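Side-chain contacts in MHC class I-like protein MILL2 (Mus musculus, PDB 6A97), which binds heparan sulfate proteoglycans on the surface of fibroblasts, as a GPI-anchored member of the MHC class I family: residues N139-D144 / T166-A171; C209-Y212 / R216-L219; R229-V234 / E250-S255. All coordinates share one frame; numbering follows the deposited sequence.

Interaction 1: N139-D144 / T166-A171; sequences NFLTFD and THAPRA
L141 and F143, alternate residues of strand 139-144, point their side chains at the non-helical link between helices 158-167 and 171-193, within T166-A171, and meet two alanines. Both junctions are apolar. At the first, a single methyl of L141 does the touching: its CD1 comes within 3.9 Å of CB of A168, end against end. CG of L141 stands anti to the carbonyl carbon (chi1 -55°) and CD1 continues the extended chain, which carries the branch across a backbone gap of 8.4 Å between CA of L141 and CA of A168. At the second, CE1 of the F143 ring lies 4.1 Å from CA of A171 in an oblique approach. CE1 of F143 is also 4.2 Å from CB of A171. Here CG lies anti to the backbone N (chi1 -173°), turning the ring toward the first turn of the next helix.

Rings within and beside the strand also pack on both side chains. CG of L141 sits 3.6 Å above the plane of the F140 ring, over its centre, and F140 and L141 both stand opposite L133 of strand 127-135, a classic beta bulge. F143 packs edge-to-face with W150, whose NE1 donates a hydrogen bond to O of P169.

The arrangement belongs to the alpha-2 part of the MHC class I platform. A168 is the first residue to leave helix 158-167, and R170 is the N-cap of helix 171-193, with a salt bridge to D172; the link between these helices thus rests on the side chains of strand 138-144, with W150 of the neighbouring strand 149-152 touching L141, F143 and A168.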
loop_
_atom_site.group_PDB
_atom_site.type_symbol
_atom_site.label_atom_id
_atom_site.label_comp_id
_atom_site.label_asym_id
_atom_site.label_seq_id
_atom_site.Cartn_x
_atom_site.Cartn_y
_atom_site.Cartn_z
ATOM N N ASN A 139 -9.402 21.907 -16.332
ATOM C CA ASN A 139 -9.763 22.900 -15.323
ATOM C C ASN A 139 -10.293 24.161 -15.987
ATOM O O ASN A 139 -9.777 24.589 -17.017
ATOM C CB ASN A 139 -8.565 23.250 -14.433
ATOM C CG ASN A 139 -8.107 22.084 -13.589
ATOM O OD1 ASN A 139 -8.830 21.104 -13.421
ATOM N ND2 ASN A 139 -6.904 22.187 -13.042
ATOM N N PHE A 140 -11.329 24.742 -15.395
ATOM C CA PHE A 140 -12.026 25.882 -15.986
ATOM C C PHE A 140 -12.127 26.988 -14.942
ATOM O O PHE A 140 -11.440 28.004 -15.036
ATOM C CB PHE A 140 -13.414 25.452 -16.487
ATOM C CG PHE A 140 -14.269 26.579 -17.016
ATOM C CD1 PHE A 140 -13.700 27.727 -17.549
ATOM C CD2 PHE A 140 -15.654 26.479 -16.981
ATOM C CE1 PHE A 140 -14.495 28.753 -18.032
ATOM C CE2 PHE A 140 -16.455 27.504 -17.467
ATOM C CZ PHE A 140 -15.873 28.642 -17.990
ATOM N N LEU A 141 -12.971 26.776 -13.938
ATOM C CA LEU A 141 -13.107 27.731 -12.845
ATOM C C LEU A 141 -12.948 27.049 -11.492
ATOM O O LEU A 141 -13.165 25.844 -11.358
ATOM C CB LEU A 141 -14.462 28.443 -12.913
ATOM C CG LEU A 141 -14.825 29.161 -14.217
ATOM C CD1 LEU A 141 -16.203 29.795 -14.114
ATOM C CD2 LEU A 141 -13.781 30.217 -14.581
ATOM N N THR A 142 -12.570 27.829 -10.489
ATOM C CA THR A 142 -12.464 27.334 -9.124
ATOM C C THR A 142 -12.925 28.421 -8.168
ATOM O O THR A 142 -12.477 29.565 -8.264
ATOM C CB THR A 142 -11.021 26.918 -8.771
ATOM O OG1 THR A 142 -10.650 25.765 -9.538
ATOM C CG2 THR A 142 -10.898 26.599 -7.280
ATOM N N PHE A 143 -13.821 28.078 -7.250
ATOM C CA PHE A 143 -14.306 29.069 -6.300
ATOM C C PHE A 143 -13.337 29.203 -5.130
ATOM O O PHE A 143 -13.034 28.229 -4.441
ATOM C CB PHE A 143 -15.707 28.711 -5.796
ATOM C CG PHE A 143 -16.324 29.777 -4.936
ATOM C CD1 PHE A 143 -16.829 30.935 -5.504
ATOM C CD2 PHE A 143 -16.387 29.627 -3.560
ATOM C CE1 PHE A 143 -17.388 31.924 -4.718
ATOM C CE2 PHE A 143 -16.950 30.611 -2.766
ATOM C CZ PHE A 143 -17.450 31.761 -3.346
ATOM N N ASP A 144 -12.846 30.419 -4.917
ATOM C CA ASP A 144 -11.877 30.674 -3.856
ATOM C C ASP A 144 -12.591 30.901 -2.527
ATOM O O ASP A 144 -13.225 31.935 -2.325
ATOM C CB ASP A 144 -11.001 31.878 -4.212
ATOM C CG ASP A 144 -9.791 32.013 -3.301
ATOM O OD1 ASP A 144 -8.657 32.035 -3.827
ATOM O OD2 ASP A 144 -9.968 32.098 -2.066
ATOM N N THR A 166 -17.995 37.360 -13.495
ATOM C CA THR A 166 -19.327 37.948 -13.357
ATOM C C THR A 166 -20.453 37.007 -13.788
ATOM O O THR A 166 -21.595 37.171 -13.361
ATOM C CB THR A 166 -19.461 39.255 -14.170
ATOM O OG1 THR A 166 -19.544 38.954 -15.569
ATOM C CG2 THR A 166 -18.281 40.179 -13.910
ATOM N N HIS A 167 -20.138 36.028 -14.632
ATOM C CA HIS A 167 -21.163 35.120 -15.146
ATOM C C HIS A 167 -21.172 33.777 -14.422
ATOM O O HIS A 167 -22.061 32.955 -14.640
ATOM C CB HIS A 167 -20.977 34.898 -16.649
ATOM C CG HIS A 167 -21.284 36.107 -17.476
ATOM N ND1 HIS A 167 -20.341 37.067 -17.768
ATOM C CD2 HIS A 167 -22.431 36.511 -18.071
ATOM C CE1 HIS A 167 -20.893 38.011 -18.510
ATOM N NE2 HIS A 167 -22.160 37.698 -18.708
ATOM N N ALA A 168 -20.179 33.561 -13.568
ATOM C CA ALA A 168 -20.120 32.354 -12.752
ATOM C C ALA A 168 -21.135 32.464 -11.610
ATOM O O ALA A 168 -21.557 33.571 -11.279
ATOM C CB ALA A 168 -18.703 32.149 -12.220
ATOM N N PRO A 169 -21.540 31.322 -11.014
ATOM C CA PRO A 169 -22.524 31.311 -9.917
ATOM C C PRO A 169 -22.284 32.389 -8.857
ATOM O O PRO A 169 -21.164 32.518 -8.361
ATOM C CB PRO A 169 -22.345 29.916 -9.313
ATOM C CG PRO A 169 -21.954 29.070 -10.474
ATOM C CD PRO A 169 -21.122 29.954 -11.380
ATOM N N ARG A 170 -23.327 33.152 -8.532
ATOM C CA ARG A 170 -23.215 34.269 -7.594
ATOM C C ARG A 170 -22.599 33.831 -6.273
ATOM O O ARG A 170 -22.986 32.812 -5.699
ATOM C CB ARG A 170 -24.583 34.911 -7.352
ATOM C CG ARG A 170 -25.117 35.686 -8.549
ATOM C CD ARG A 170 -26.027 36.838 -8.133
ATOM N NE ARG A 170 -27.324 36.389 -7.631
ATOM C CZ ARG A 170 -27.673 36.406 -6.348
ATOM N NH1 ARG A 170 -26.818 36.847 -5.438
ATOM N NH2 ARG A 170 -28.875 35.983 -5.976
ATOM N N ALA A 171 -21.633 34.613 -5.802
ATOM C CA ALA A 171 -20.825 34.246 -4.643
ATOM C C ALA A 171 -21.651 34.021 -3.378
ATOM O O ALA A 171 -21.340 33.137 -2.580
ATOM C CB ALA A 171 -19.763 35.312 -4.387
#

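Interaction 2: C209-Y212 / R216-L219; sequences CRNY and RVTL
N211 lays its amide alongside V217, the two side chains running the same way, and OD1 of N211 comes to 3.5 Å from the CG2 methyl of V217. The ring of Y212 has the guanidinium of R210 on one face: NH2 of R210 lies 3.9 Å above the ring plane, displaced toward the rim. Both arrangements sit at the mouth of a turn.

Next to the turn the two strands pair in antiparallel fashion. R210 and T218 form the hydrogen-bonded pair: N of T218 donates to O of R210 at 2.8 Å, in the carbonyl plane, and N of R210 donates to O of T218 at 3.0 Å, tilted 23° from the carbonyl plane of T218. CA of V217 adds a CH...O contact to the same O of R210. The chain then leaves the pairing through an inverse gamma turn centred on N211.

This is the hairpin of strands 204-210 and 217-226, the first two strands of the C1-set immunoglobulin fold of the alpha-3 domain, with 204-210 at the border of its sheet. C209 and L219 form the next, non-hydrogen-bonded pair. Their side chains share a face: with SG of C209 anti to the carbonyl carbon (chi1 -45°), the sulfur meets CD2 of L219 at 3.6 Å, and CB of C209 stands 4.0 Å from CG1 of V217.

On the face of R210 and T218, OG1 of T218 lies toward O of Y212, but their modelled separation is so short that the details of this hydrogen bond are doubtful. The bent side chain of R216 leads away from the hairpin, and its NH2 forms a salt bridge with D59 of the second subunit; R216 also packs on H32 of that second subunit.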
loop_
_atom_site.group_PDB
_atom_site.type_symbol
_atom_site.label_atom_id
_atom_site.label_comp_id
_atom_site.label_asym_id
_atom_site.label_seq_id
_atom_site.Cartn_x
_atom_site.Cartn_y
_atom_site.Cartn_z
ATOM N N CYS A 209 0.316 -18.038 -10.055
ATOM C CA CYS A 209 1.552 -18.095 -10.822
ATOM C C CYS A 209 1.250 -18.458 -12.269
ATOM O O CYS A 209 0.343 -19.243 -12.543
ATOM C CB CYS A 209 2.520 -19.117 -10.216
ATOM S SG CYS A 209 2.681 -19.040 -8.415
ATOM N N ARG A 210 2.012 -17.884 -13.193
ATOM C CA ARG A 210 1.902 -18.251 -14.598
ATOM C C ARG A 210 3.279 -18.281 -15.257
ATOM O O ARG A 210 4.081 -17.362 -15.088
ATOM C CB ARG A 210 0.976 -17.284 -15.342
ATOM C CG ARG A 210 0.924 -17.540 -16.839
ATOM C CD ARG A 210 -0.042 -16.611 -17.557
ATOM N NE ARG A 210 -0.777 -17.319 -18.603
ATOM C CZ ARG A 210 -1.029 -16.824 -19.809
ATOM N NH1 ARG A 210 -1.705 -17.543 -20.696
ATOM N NH2 ARG A 210 -0.602 -15.610 -20.133
ATOM N N ASN A 211 3.552 -19.345 -16.005
ATOM C CA ASN A 211 4.806 -19.453 -16.742
ATOM C C ASN A 211 4.811 -18.515 -17.944
ATOM O O ASN A 211 4.664 -18.946 -19.086
ATOM C CB ASN A 211 5.041 -20.896 -17.187
ATOM C CG ASN A 211 5.246 -21.837 -16.015
ATOM O OD1 ASN A 211 5.904 -21.489 -15.036
ATOM N ND2 ASN A 211 4.685 -23.036 -16.111
ATOM N N TYR A 212 4.982 -17.225 -17.671
ATOM C CA TYR A 212 4.909 -16.194 -18.697
ATOM C C TYR A 212 5.577 -14.915 -18.199
ATOM O O TYR A 212 5.406 -14.542 -17.038
ATOM C CB TYR A 212 3.451 -15.921 -19.079
ATOM C CG TYR A 212 3.272 -14.924 -20.206
ATOM C CD1 TYR A 212 3.119 -13.568 -19.944
ATOM C CD2 TYR A 212 3.252 -15.343 -21.532
ATOM C CE1 TYR A 212 2.954 -12.654 -20.972
ATOM C CE2 TYR A 212 3.089 -14.438 -22.568
ATOM C CZ TYR A 212 2.940 -13.095 -22.281
ATOM O OH TYR A 212 2.776 -12.190 -23.305
ATOM N N ARG A 216 10.194 -16.776 -17.703
ATOM C CA ARG A 216 9.813 -16.174 -16.434
ATOM C C ARG A 216 8.571 -16.807 -15.825
ATOM O O ARG A 216 7.848 -17.559 -16.479
ATOM C CB ARG A 216 9.563 -14.674 -16.611
ATOM C CG ARG A 216 10.706 -13.909 -17.242
ATOM C CD ARG A 216 11.840 -13.697 -16.260
ATOM N NE ARG A 216 12.872 -12.838 -16.832
ATOM C CZ ARG A 216 13.894 -13.278 -17.556
ATOM N NH1 ARG A 216 14.032 -14.577 -17.798
ATOM N NH2 ARG A 216 14.780 -12.417 -18.038
ATOM N N VAL A 217 8.332 -16.484 -14.561
ATOM C CA VAL A 217 7.074 -16.797 -13.912
ATOM C C VAL A 217 6.469 -15.500 -13.408
ATOM O O VAL A 217 7.099 -14.780 -12.634
ATOM C CB VAL A 217 7.247 -17.781 -12.737
ATOM C CG1 VAL A 217 5.941 -17.910 -11.965
ATOM C CG2 VAL A 217 7.717 -19.140 -13.242
ATOM N N THR A 218 5.260 -15.189 -13.854
ATOM C CA THR A 218 4.576 -13.999 -13.371
ATOM C C THR A 218 3.780 -14.330 -12.114
ATOM O O THR A 218 2.869 -15.158 -12.143
ATOM C CB THR A 218 3.639 -13.408 -14.440
ATOM O OG1 THR A 218 4.409 -13.000 -15.578
ATOM C CG2 THR A 218 2.891 -12.202 -13.890
ATOM N N LEU A 219 4.153 -13.699 -11.004
ATOM C CA LEU A 219 3.431 -13.853 -9.747
ATOM C C LEU A 219 2.408 -12.741 -9.619
ATOM O O LEU A 219 2.758 -11.565 -9.693
ATOM C CB LEU A 219 4.388 -13.824 -8.553
ATOM C CG LEU A 219 5.499 -14.876 -8.524
ATOM C CD1 LEU A 219 6.439 -14.638 -7.342
ATOM C CD2 LEU A 219 4.913 -16.267 -8.464
#

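Interaction 3: R229-V234 / E250-S255; sequences REATLV and ETILPS
I252 pushes both arms of its side chain against R229. The CG2 methyl lies 3.7 Å from CB of R229 and also touches its CG, while the CD1 end packs on the backbone, 3.6 Å from the carbonyl carbon C of R229. CG1 of I252 is turned roughly anti to the backbone N (chi1 -152°), which brings CD1 up against the peptide joining R229 to E230 and leaves CG2 to face the arginine.

R229 offers only the aliphatic root of its side chain to this contact. From CG to NE the chain is extended, carrying the charged end past the isoleucine: NE forms a salt bridge with E51 of strand 51-57, and NH1 donates to O of S249. The charge thus ties the alpha-3 domain to the platform, while its stem packs on I252.

A231 adds a looser contact, its CB 4.4 Å from CD1 of I252. L226 of strand 217-226 touches both A231 and I252, and F247 and Y260 also pack on I252, so the contact sits where the start of strand 231-237 in one sheet of the immunoglobulin fold meets the approach to strand 253-254, at the border of the other.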
loop_
_atom_site.group_PDB
_atom_site.type_symbol
_atom_site.label_atom_id
_atom_site.label_comp_id
_atom_site.label_asym_id
_atom_site.label_seq_id
_atom_site.Cartn_x
_atom_site.Cartn_y
_atom_site.Cartn_z
ATOM N N ARG A 229 -11.799 2.249 -0.343
ATOM C CA ARG A 229 -10.934 2.377 -1.510
ATOM C C ARG A 229 -9.468 2.602 -1.144
ATOM O O ARG A 229 -8.690 3.098 -1.958
ATOM C CB ARG A 229 -11.422 3.523 -2.398
ATOM C CG ARG A 229 -12.772 3.269 -3.038
ATOM C CD ARG A 229 -13.375 4.553 -3.568
ATOM N NE ARG A 229 -14.696 4.332 -4.143
ATOM C CZ ARG A 229 -14.989 4.521 -5.424
ATOM N NH1 ARG A 229 -14.053 4.946 -6.263
ATOM N NH2 ARG A 229 -16.219 4.293 -5.862
ATOM N N GLU A 230 -9.091 2.236 0.075
ATOM C CA GLU A 230 -7.715 2.421 0.523
ATOM C C GLU A 230 -7.058 1.096 0.880
ATOM O O GLU A 230 -7.571 0.336 1.703
ATOM C CB GLU A 230 -7.664 3.366 1.722
ATOM C CG GLU A 230 -8.152 4.769 1.412
ATOM C CD GLU A 230 -8.079 5.687 2.618
ATOM O OE1 GLU A 230 -8.711 5.368 3.649
ATOM O OE2 GLU A 230 -7.390 6.727 2.533
ATOM N N ALA A 231 -5.917 0.828 0.250
ATOM C CA ALA A 231 -5.172 -0.399 0.496
ATOM C C ALA A 231 -3.762 -0.287 -0.063
ATOM O O ALA A 231 -3.499 0.509 -0.967
ATOM C CB ALA A 231 -5.889 -1.591 -0.115
ATOM N N THR A 232 -2.849 -1.076 0.491
ATOM C CA THR A 232 -1.511 -1.176 -0.071
ATOM C C THR A 232 -1.134 -2.635 -0.241
ATOM O O THR A 232 -1.411 -3.469 0.627
ATOM C CB THR A 232 -0.447 -0.475 0.810
ATOM O OG1 THR A 232 -0.377 -1.118 2.087
ATOM C CG2 THR A 232 -0.780 0.994 1.002
ATOM N N LEU A 233 -0.518 -2.939 -1.377
ATOM C CA LEU A 233 0.030 -4.260 -1.638
ATOM C C LEU A 233 1.525 -4.126 -1.858
ATOM O O LEU A 233 1.978 -3.210 -2.547
ATOM C CB LEU A 233 -0.624 -4.908 -2.858
ATOM C CG LEU A 233 -2.034 -5.475 -2.708
ATOM C CD1 LEU A 233 -2.565 -5.895 -4.065
ATOM C CD2 LEU A 233 -2.035 -6.662 -1.746
ATOM N N VAL A 234 2.293 -5.030 -1.267
ATOM C CA VAL A 234 3.734 -5.022 -1.460
ATOM C C VAL A 234 4.231 -6.445 -1.689
ATOM O O VAL A 234 3.825 -7.373 -0.990
ATOM C CB VAL A 234 4.475 -4.383 -0.256
ATOM C CG1 VAL A 234 4.045 -5.019 1.051
ATOM C CG2 VAL A 234 5.985 -4.491 -0.430
ATOM N N GLU A 250 -9.135 6.519 -6.831
ATOM C CA GLU A 250 -9.174 6.570 -8.287
ATOM C C GLU A 250 -8.284 5.537 -8.979
ATOM O O GLU A 250 -8.168 5.541 -10.205
ATOM C CB GLU A 250 -8.793 7.976 -8.755
ATOM C CG GLU A 250 -9.915 8.993 -8.588
ATOM C CD GLU A 250 -9.443 10.428 -8.749
ATOM O OE1 GLU A 250 -8.276 10.631 -9.149
ATOM O OE2 GLU A 250 -10.245 11.351 -8.482
ATOM N N THR A 251 -7.663 4.654 -8.204
ATOM C CA THR A 251 -6.788 3.633 -8.779
ATOM C C THR A 251 -7.192 2.221 -8.364
ATOM O O THR A 251 -6.810 1.244 -9.007
ATOM C CB THR A 251 -5.320 3.860 -8.378
ATOM O OG1 THR A 251 -5.226 3.979 -6.954
ATOM C CG2 THR A 251 -4.782 5.126 -9.027
ATOM N N ILE A 252 -7.959 2.116 -7.284
ATOM C CA ILE A 252 -8.434 0.821 -6.811
ATOM C C ILE A 252 -9.546 0.296 -7.732
ATOM O O ILE A 252 -10.270 1.078 -8.350
ATOM C CB ILE A 252 -8.930 0.910 -5.349
ATOM C CG1 ILE A 252 -8.772 -0.436 -4.637
ATOM C CG2 ILE A 252 -10.366 1.429 -5.278
ATOM C CD1 ILE A 252 -8.913 -0.346 -3.131
ATOM N N LEU A 253 -9.661 -1.025 -7.844
ATOM C CA LEU A 253 -10.628 -1.629 -8.761
ATOM C C LEU A 253 -11.966 -1.914 -8.090
ATOM O O LEU A 253 -12.022 -2.596 -7.063
ATOM C CB LEU A 253 -10.071 -2.928 -9.346
ATOM C CG LEU A 253 -8.703 -2.873 -10.031
ATOM C CD1 LEU A 253 -8.275 -4.267 -10.470
ATOM C CD2 LEU A 253 -8.739 -1.926 -11.218
ATOM N N PRO A 254 -13.057 -1.389 -8.669
ATOM C CA PRO A 254 -14.390 -1.747 -8.179
ATOM C C PRO A 254 -14.723 -3.189 -8.542
ATOM O O PRO A 254 -14.607 -3.568 -9.706
ATOM C CB PRO A 254 -15.310 -0.760 -8.904
ATOM C CG PRO A 254 -14.573 -0.420 -10.161
ATOM C CD PRO A 254 -13.109 -0.446 -9.799
ATOM N N SER A 255 -15.111 -3.987 -7.556
ATOM C CA SER A 255 -15.506 -5.367 -7.818
ATOM C C SER A 255 -16.929 -5.443 -8.365
ATOM O O SER A 255 -17.311 -6.439 -8.978
ATOM C CB SER A 255 -15.385 -6.209 -6.550
ATOM O OG SER A 255 -14.024 -6.394 -6.204
#

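Overall arrangement
Interaction 1 belongs to the MHC class I platform, interactions 2 and 3 to the immunoglobulin-like alpha-3 domain. None touches another. Interaction 1 lies on the opposite side of the chain's centre from both, its centre 52 Å from that of interaction 2 and 33 Å from that of interaction 3. Interactions 2 and 3 have centres 23 Å apart and nearest atoms about 10 Å apart; strands 217-226 and 231-237, which follow each other in the chain, lead from one to the other. Both also serve interfaces: R216 of interaction 2 reaches the second subunit, and residues 250-255 touch another protein's chain, probably beta-2-microglobulin, as in class I relatives.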